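Local coordinates for protein ornithine decarboxylase (Entamoeba histolytica, PDB 4AIB) that probably catalyses the pyridoxal-phosphate-dependent decarboxylation of L-ornithine to putrescine, the first step in making polyamines, and would be active only as a homodimer, at residues I116-D122 against K136-R142; E211-K216 against F248-T252. All coordinates share one frame; numbering follows the deposited sequence.

In the fold
Both contacts belong to the alpha/beta-barrel domain that should carry the cofactor, with centres about 16 Å apart and no touch between them. Interaction 1 is part of the barrel wall: two adjacent parallel strands, buried, joined by backbone hydrogen bonds and flanked by mostly apolar side chains. Interaction 2 lies at the surface, where the end of helix 194-212 meets the turn ahead of strand 253-256; both of its segments run from a helix toward a barrel strand. Backbone pairing gives way to a salt bridge and to aliphatic groups laid over a guanidinium. The first contact lies near the predicted cofactor site and reaches the second subunit, whereas the second lies away from both.

Interaction 1 (I116-D122 against K136-R142); sequences INHTIVD and KMGIMIR
The backbone O of Asn117 receives the N-H of Gly138 at 2.7 Å, the donor standing 40° out of the carbonyl plane, and this bond opens the parallel pairing. Thr119 continues it with both of its backbone polar groups: its N donates to Gly138 O, and its O accepts from Met140 N at 2.8 Å. Val121 repeats the pattern, giving its N-H to Met140 O (2.8 Å) and taking that of Arg142. Ile139 and Ile141 turn their backbone groups to strand 179-184 and the residue just before it. Strands 118-121 and 138-143 are thus neighbours in the barrel wall, joined through helix 124-133 in a beta-alpha-beta crossover; the axes of their paired segments diverge by 34°, the twist of the sheet.

Toward that helix point Thr119, Val121 and Ile139, beta-branched residues well suited to an extended backbone. Ile139 sets its CG2 against Val121 CB at 3.8 Å, because that methyl lies anti to the backbone N and CG1 beside it (chi1 -65°). The bent chain of Met137 crosses Thr119 at about a right angle, SD 3.7 Å from CG2. The Thr119 hydroxyl, anti to its own backbone N, bonds Tyr98 O and Lys103 NZ. On the other face, Ile120 CG1 lies 3.9 Å from Met140 CB, both residues touching His183, while Ile120 CG2 reaches toward Arg142 CB. Gly138 suits its place, since a side chain there would crowd Asn117 O; the neighbouring His118 bonds Asp180 through ND1. Past the last bond, Asp122 and Arg142 meet through their CB atoms at 3.9 Å; the acid's OD2 forms a salt bridge with Arg277 of the second subunit, and the extended arginine chain runs to within about 10 Å of the Lys57 side chain, the predicted cofactor attachment point.

Interaction 2 (E211-K216 against F248-T252); sequences EQFGMK and FPERT
At the C-terminal end of helix 194-212, closed by a Schellman motif, Glu211 reaches across to Arg251 in the type I turn Pro249-Thr252. Glu211 OE2 and Arg251 NH2 form a salt bridge of 2.8 Å. The two side chains approach from opposite directions with their flat groups nearly perpendicular, 85° apart, so one carboxylate oxygen meets one guanidinium nitrogen instead of a pair facing a pair. Glu211 CG lies at the guanidinium edge.

Aliphatic groups flank this guanidinium on its two faces, each offset toward the rim: Pro249 CB 3.9 Å above the plane on one, Lys216 CA 3.6 Å from it on the other. Lys216 crosses Arg251 at about a right angle and rests its CD 3.4 Å from NH2. A bend at chi2 (-82°) brings that methylene alongside NH2 and NE, while the chain beyond carries NZ to 5.7 Å from Arg251 NH2, which should ease the repulsion between like charges.

Both segments lead from a helix into a strand of the alpha/beta barrel, on the side remote from the C-terminal strand ends where such barrels place their active sites. Gly214 suits the helix end because its positive phi of 85° is easy without a side chain; Met215 then packs onto helix 164-174. The opposing turn is held by Pro249 O, which accepts from Thr252 N and, at 2.6 Å, from Thr252 OG1, a threonine hydroxyl placed to reinforce the backbone bond. Pro249, a compact ring, touches Glu211 OE2 through CG at 3.5 Å and packs against Arg204 and Val207 of helix 194-212, while Pro217 touches both Glu211 and Arg251.

Interaction 1 (I116-D122 against K136-R142)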
loop_
_atom_site.group_PDB
_atom_site.type_symbol
_atom_site.label_atom_id
_atom_site.label_comp_id
_atom_site.label_asym_id
_atom_site.label_seq_id
_atom_site.Cartn_x
_atom_site.Cartn_y
_atom_site.Cartn_z
ATOM N N ILE A 116 -8.953 -8.658 26.658
ATOM C CA ILE A 116 -8.843 -7.223 26.390
ATOM C C ILE A 116 -9.947 -6.469 27.130
ATOM O O ILE A 116 -11.115 -6.861 27.089
ATOM C CB ILE A 116 -8.883 -6.914 24.870
ATOM C CG1 ILE A 116 -7.793 -7.698 24.119
ATOM C CG2 ILE A 116 -8.776 -5.416 24.601
ATOM C CD1 ILE A 116 -6.371 -7.467 24.604
ATOM N N ASN A 117 -9.558 -5.389 27.805
ATOM C CA ASN A 117 -10.446 -4.660 28.705
ATOM C C ASN A 117 -10.516 -3.152 28.424
ATOM O O ASN A 117 -11.261 -2.424 29.088
ATOM C CB ASN A 117 -10.015 -4.909 30.155
ATOM C CG ASN A 117 -11.121 -4.627 31.154
ATOM O OD1 ASN A 117 -12.236 -5.134 31.028
ATOM N ND2 ASN A 117 -10.812 -3.820 32.163
ATOM N N HIS A 118 -9.745 -2.685 27.444
ATOM C CA HIS A 118 -9.696 -1.258 27.123
ATOM C C HIS A 118 -9.860 -0.990 25.652
ATOM O O HIS A 118 -9.121 -1.528 24.826
ATOM C CB HIS A 118 -8.404 -0.632 27.647
ATOM C CG HIS A 118 -8.161 -0.875 29.120
ATOM N ND1 HIS A 118 -9.008 -0.447 30.074
ATOM C CD2 HIS A 118 -7.119 -1.523 29.782
ATOM C CE1 HIS A 118 -8.539 -0.804 31.283
ATOM N NE2 HIS A 118 -7.382 -1.461 31.103
ATOM N N THR A 119 -10.839 -0.150 25.319
ATOM C CA THR A 119 -11.133 0.206 23.927
ATOM C C THR A 119 -11.597 1.663 23.782
ATOM O O THR A 119 -11.831 2.346 24.778
ATOM C CB THR A 119 -12.162 -0.761 23.293
ATOM O OG1 THR A 119 -12.266 -0.497 21.889
ATOM C CG2 THR A 119 -13.534 -0.611 23.943
ATOM N N ILE A 120 -11.726 2.123 22.538
ATOM C CA ILE A 120 -12.092 3.514 22.247
ATOM C C ILE A 120 -13.387 3.610 21.430
ATOM O O ILE A 120 -13.693 2.724 20.626
ATOM C CB ILE A 120 -10.932 4.268 21.545
ATOM C CG1 ILE A 120 -9.672 4.240 22.421
ATOM C CG2 ILE A 120 -11.319 5.710 21.229
ATOM C CD1 ILE A 120 -8.406 4.707 21.732
ATOM N N VAL A 121 -14.140 4.688 21.655
ATOM C CA VAL A 121 -15.421 4.936 20.991
ATOM C C VAL A 121 -15.548 6.403 20.565
ATOM O O VAL A 121 -15.125 7.304 21.292
ATOM C CB VAL A 121 -16.598 4.564 21.924
ATOM C CG1 VAL A 121 -17.885 5.259 21.508
ATOM C CG2 VAL A 121 -16.798 3.058 21.959
ATOM N N ASP A 122 -16.126 6.632 19.386
ATOM C CA ASP A 122 -16.477 7.986 18.939
ATOM C C ASP A 122 -17.856 8.071 18.262
ATOM O O ASP A 122 -18.113 8.969 17.453
ATOM C CB ASP A 122 -15.367 8.593 18.060
ATOM C CG ASP A 122 -15.187 7.870 16.729
ATOM O OD1 ASP A 122 -15.589 6.695 16.601
ATOM O OD2 ASP A 122 -14.623 8.488 15.802
ATOM N N LYS A 136 -18.442 -5.532 29.415
ATOM C CA LYS A 136 -17.489 -5.389 30.516
ATOM C C LYS A 136 -16.222 -4.632 30.113
ATOM O O LYS A 136 -15.401 -4.288 30.967
ATOM C CB LYS A 136 -17.135 -6.757 31.108
ATOM C CG LYS A 136 -18.193 -7.315 32.046
ATOM C CD LYS A 136 -17.679 -8.529 32.800
ATOM C CE LYS A 136 -18.702 -9.019 33.812
ATOM N NZ LYS A 136 -18.218 -10.212 34.560
ATOM N N MET A 137 -16.075 -4.371 28.815
ATOM C CA MET A 137 -14.912 -3.660 28.288
ATOM C C MET A 137 -14.981 -2.169 28.615
ATOM O O MET A 137 -16.011 -1.524 28.407
ATOM C CB MET A 137 -14.793 -3.877 26.777
ATOM C CG MET A 137 -13.385 -3.702 26.225
ATOM S SD MET A 137 -13.207 -4.237 24.510
ATOM C CE MET A 137 -13.359 -6.016 24.667
ATOM N N GLY A 138 -13.880 -1.637 29.140
ATOM C CA GLY A 138 -13.775 -0.213 29.459
ATOM C C GLY A 138 -13.733 0.639 28.205
ATOM O O GLY A 138 -13.087 0.276 27.220
ATOM N N ILE A 139 -14.422 1.776 28.249
ATOM C CA ILE A 139 -14.594 2.627 27.075
ATOM C C ILE A 139 -13.896 3.976 27.239
ATOM O O ILE A 139 -14.015 4.629 28.276
ATOM C CB ILE A 139 -16.093 2.839 26.753
ATOM C CG1 ILE A 139 -16.742 1.509 26.357
ATOM C CG2 ILE A 139 -16.282 3.873 25.648
ATOM C CD1 ILE A 139 -18.252 1.500 26.466
ATOM N N MET A 140 -13.164 4.377 26.203
ATOM C CA MET A 140 -12.528 5.684 26.167
ATOM C C MET A 140 -13.201 6.541 25.100
ATOM O O MET A 140 -13.442 6.080 23.982
ATOM C CB MET A 140 -11.034 5.542 25.880
ATOM C CG MET A 140 -10.146 6.276 26.871
ATOM S SD MET A 140 -8.391 6.282 26.452
ATOM C CE MET A 140 -8.040 4.537 26.245
ATOM N N ILE A 141 -13.513 7.785 25.450
ATOM C CA ILE A 141 -14.194 8.691 24.525
ATOM C C ILE A 141 -13.189 9.484 23.681
ATOM O O ILE A 141 -12.283 10.123 24.219
ATOM C CB ILE A 141 -15.214 9.604 25.259
ATOM C CG1 ILE A 141 -16.106 10.345 24.254
ATOM C CG2 ILE A 141 -14.522 10.555 26.232
ATOM C CD1 ILE A 141 -17.426 10.817 24.829
ATOM N N ARG A 142 -13.341 9.418 22.360
ATOM C CA ARG A 142 -12.433 10.116 21.452
ATOM C C ARG A 142 -12.919 11.531 21.143
ATOM O O ARG A 142 -14.019 11.717 20.625
ATOM C CB ARG A 142 -12.208 9.317 20.161
ATOM C CG ARG A 142 -11.192 9.944 19.215
ATOM C CD ARG A 142 -10.731 8.971 18.143
ATOM N NE ARG A 142 -9.786 9.592 17.216
ATOM C CZ ARG A 142 -9.081 8.936 16.297
ATOM N NH1 ARG A 142 -9.196 7.621 16.165
ATOM N NH2 ARG A 142 -8.250 9.602 15.506
#

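Interaction 2 (E211-K216 against F248-T252)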
loop_
_atom_site.group_PDB
_atom_site.type_symbol
_atom_site.label_atom_id
_atom_site.label_comp_id
_atom_site.label_asym_id
_atom_site.label_seq_id
_atom_site.Cartn_x
_atom_site.Cartn_y
_atom_site.Cartn_z
ATOM N N GLU A 211 -17.528 13.240 35.222
ATOM C CA GLU A 211 -17.596 13.081 36.676
ATOM C C GLU A 211 -18.976 13.452 37.208
ATOM O O GLU A 211 -19.441 12.876 38.192
ATOM C CB GLU A 211 -16.519 13.913 37.375
ATOM C CG GLU A 211 -15.159 13.235 37.460
ATOM C CD GLU A 211 -14.153 14.027 38.278
ATOM O OE1 GLU A 211 -14.087 15.266 38.123
ATOM O OE2 GLU A 211 -13.425 13.408 39.082
ATOM N N GLN A 212 -19.621 14.411 36.547
ATOM C CA GLN A 212 -20.986 14.812 36.880
ATOM C C GLN A 212 -22.006 13.759 36.447
ATOM O O GLN A 212 -23.097 13.672 37.014
ATOM C CB GLN A 212 -21.316 16.166 36.251
ATOM C CG GLN A 212 -20.675 17.361 36.938
ATOM C CD GLN A 212 -21.083 18.683 36.314
ATOM O OE1 GLN A 212 -21.025 18.856 35.095
ATOM N NE2 GLN A 212 -21.495 19.628 37.151
ATOM N N PHE A 213 -21.645 12.959 35.445
ATOM C CA PHE A 213 -22.463 11.825 35.008
ATOM C C PHE A 213 -22.363 10.640 35.975
ATOM O O PHE A 213 -22.998 9.605 35.767
ATOM C CB PHE A 213 -22.059 11.385 33.595
ATOM C CG PHE A 213 -22.759 12.135 32.494
ATOM C CD1 PHE A 213 -22.368 13.424 32.149
ATOM C CD2 PHE A 213 -23.799 11.543 31.786
ATOM C CE1 PHE A 213 -23.009 14.114 31.130
ATOM C CE2 PHE A 213 -24.444 12.227 30.766
ATOM C CZ PHE A 213 -24.049 13.514 30.438
ATOM N N GLY A 214 -21.565 10.800 37.029
ATOM C CA GLY A 214 -21.370 9.750 38.026
ATOM C C GLY A 214 -20.302 8.749 37.626
ATOM O O GLY A 214 -20.211 7.665 38.205
ATOM N N MET A 215 -19.496 9.118 36.633
ATOM C CA MET A 215 -18.421 8.264 36.133
ATOM C C MET A 215 -17.083 8.652 36.753
ATOM O O MET A 215 -16.888 9.798 37.162
ATOM C CB MET A 215 -18.328 8.354 34.609
ATOM C CG MET A 215 -19.559 7.857 33.869
ATOM S SD MET A 215 -19.640 8.515 32.194
ATOM C CE MET A 215 -21.012 7.580 31.530
ATOM N N LYS A 216 -16.168 7.687 36.814
ATOM C CA LYS A 216 -14.821 7.916 37.332
ATOM C C LYS A 216 -13.781 7.646 36.235
ATOM O O LYS A 216 -13.260 6.532 36.131
ATOM C CB LYS A 216 -14.557 7.041 38.567
ATOM C CG LYS A 216 -15.545 7.224 39.715
ATOM C CD LYS A 216 -15.200 8.424 40.587
ATOM C CE LYS A 216 -16.313 8.746 41.575
ATOM N NZ LYS A 216 -16.464 7.712 42.636
ATOM N N PHE A 248 -5.725 17.470 37.085
ATOM C CA PHE A 248 -6.524 16.266 36.889
ATOM C C PHE A 248 -6.720 15.541 38.222
ATOM O O PHE A 248 -5.866 15.643 39.107
ATOM C CB PHE A 248 -5.841 15.339 35.880
ATOM C CG PHE A 248 -6.028 15.754 34.448
ATOM C CD1 PHE A 248 -5.152 16.653 33.847
ATOM C CD2 PHE A 248 -7.079 15.239 33.694
ATOM C CE1 PHE A 248 -5.323 17.034 32.524
ATOM C CE2 PHE A 248 -7.255 15.616 32.371
ATOM C CZ PHE A 248 -6.376 16.515 31.785
ATOM N N PRO A 249 -7.849 14.816 38.374
ATOM C CA PRO A 249 -8.114 14.027 39.582
ATOM C C PRO A 249 -6.948 13.121 39.988
ATOM O O PRO A 249 -6.208 12.629 39.133
ATOM C CB PRO A 249 -9.328 13.188 39.186
ATOM C CG PRO A 249 -10.060 14.051 38.220
ATOM C CD PRO A 249 -9.008 14.810 37.458
ATOM N N GLU A 250 -6.805 12.907 41.294
ATOM C CA GLU A 250 -5.678 12.164 41.862
ATOM C C GLU A 250 -5.516 10.759 41.272
ATOM O O GLU A 250 -4.397 10.267 41.133
ATOM C CB GLU A 250 -5.813 12.098 43.388
ATOM C CG GLU A 250 -4.495 12.011 44.146
ATOM C CD GLU A 250 -4.019 10.583 44.355
ATOM O OE1 GLU A 250 -4.824 9.741 44.813
ATOM O OE2 GLU A 250 -2.834 10.307 44.071
ATOM N N ARG A 251 -6.635 10.136 40.909
ATOM C CA ARG A 251 -6.650 8.769 40.376
ATOM C C ARG A 251 -6.236 8.647 38.902
ATOM O O ARG A 251 -5.907 7.549 38.446
ATOM C CB ARG A 251 -8.031 8.129 40.576
ATOM C CG ARG A 251 -9.201 9.029 40.208
ATOM C CD ARG A 251 -10.435 8.231 39.815
ATOM N NE ARG A 251 -11.649 9.048 39.842
ATOM C CZ ARG A 251 -12.015 9.903 38.888
ATOM N NH1 ARG A 251 -11.265 10.076 37.808
ATOM N NH2 ARG A 251 -13.139 10.596 39.018
ATOM N N THR A 252 -6.250 9.763 38.173
ATOM C CA THR A 252 -6.033 9.756 36.718
ATOM C C THR A 252 -4.606 9.408 36.296
ATOM O O THR A 252 -3.637 9.917 36.863
ATOM C CB THR A 252 -6.412 11.103 36.065
ATOM O OG1 THR A 252 -5.664 12.159 36.678
ATOM C CG2 THR A 252 -7.901 11.381 36.207
#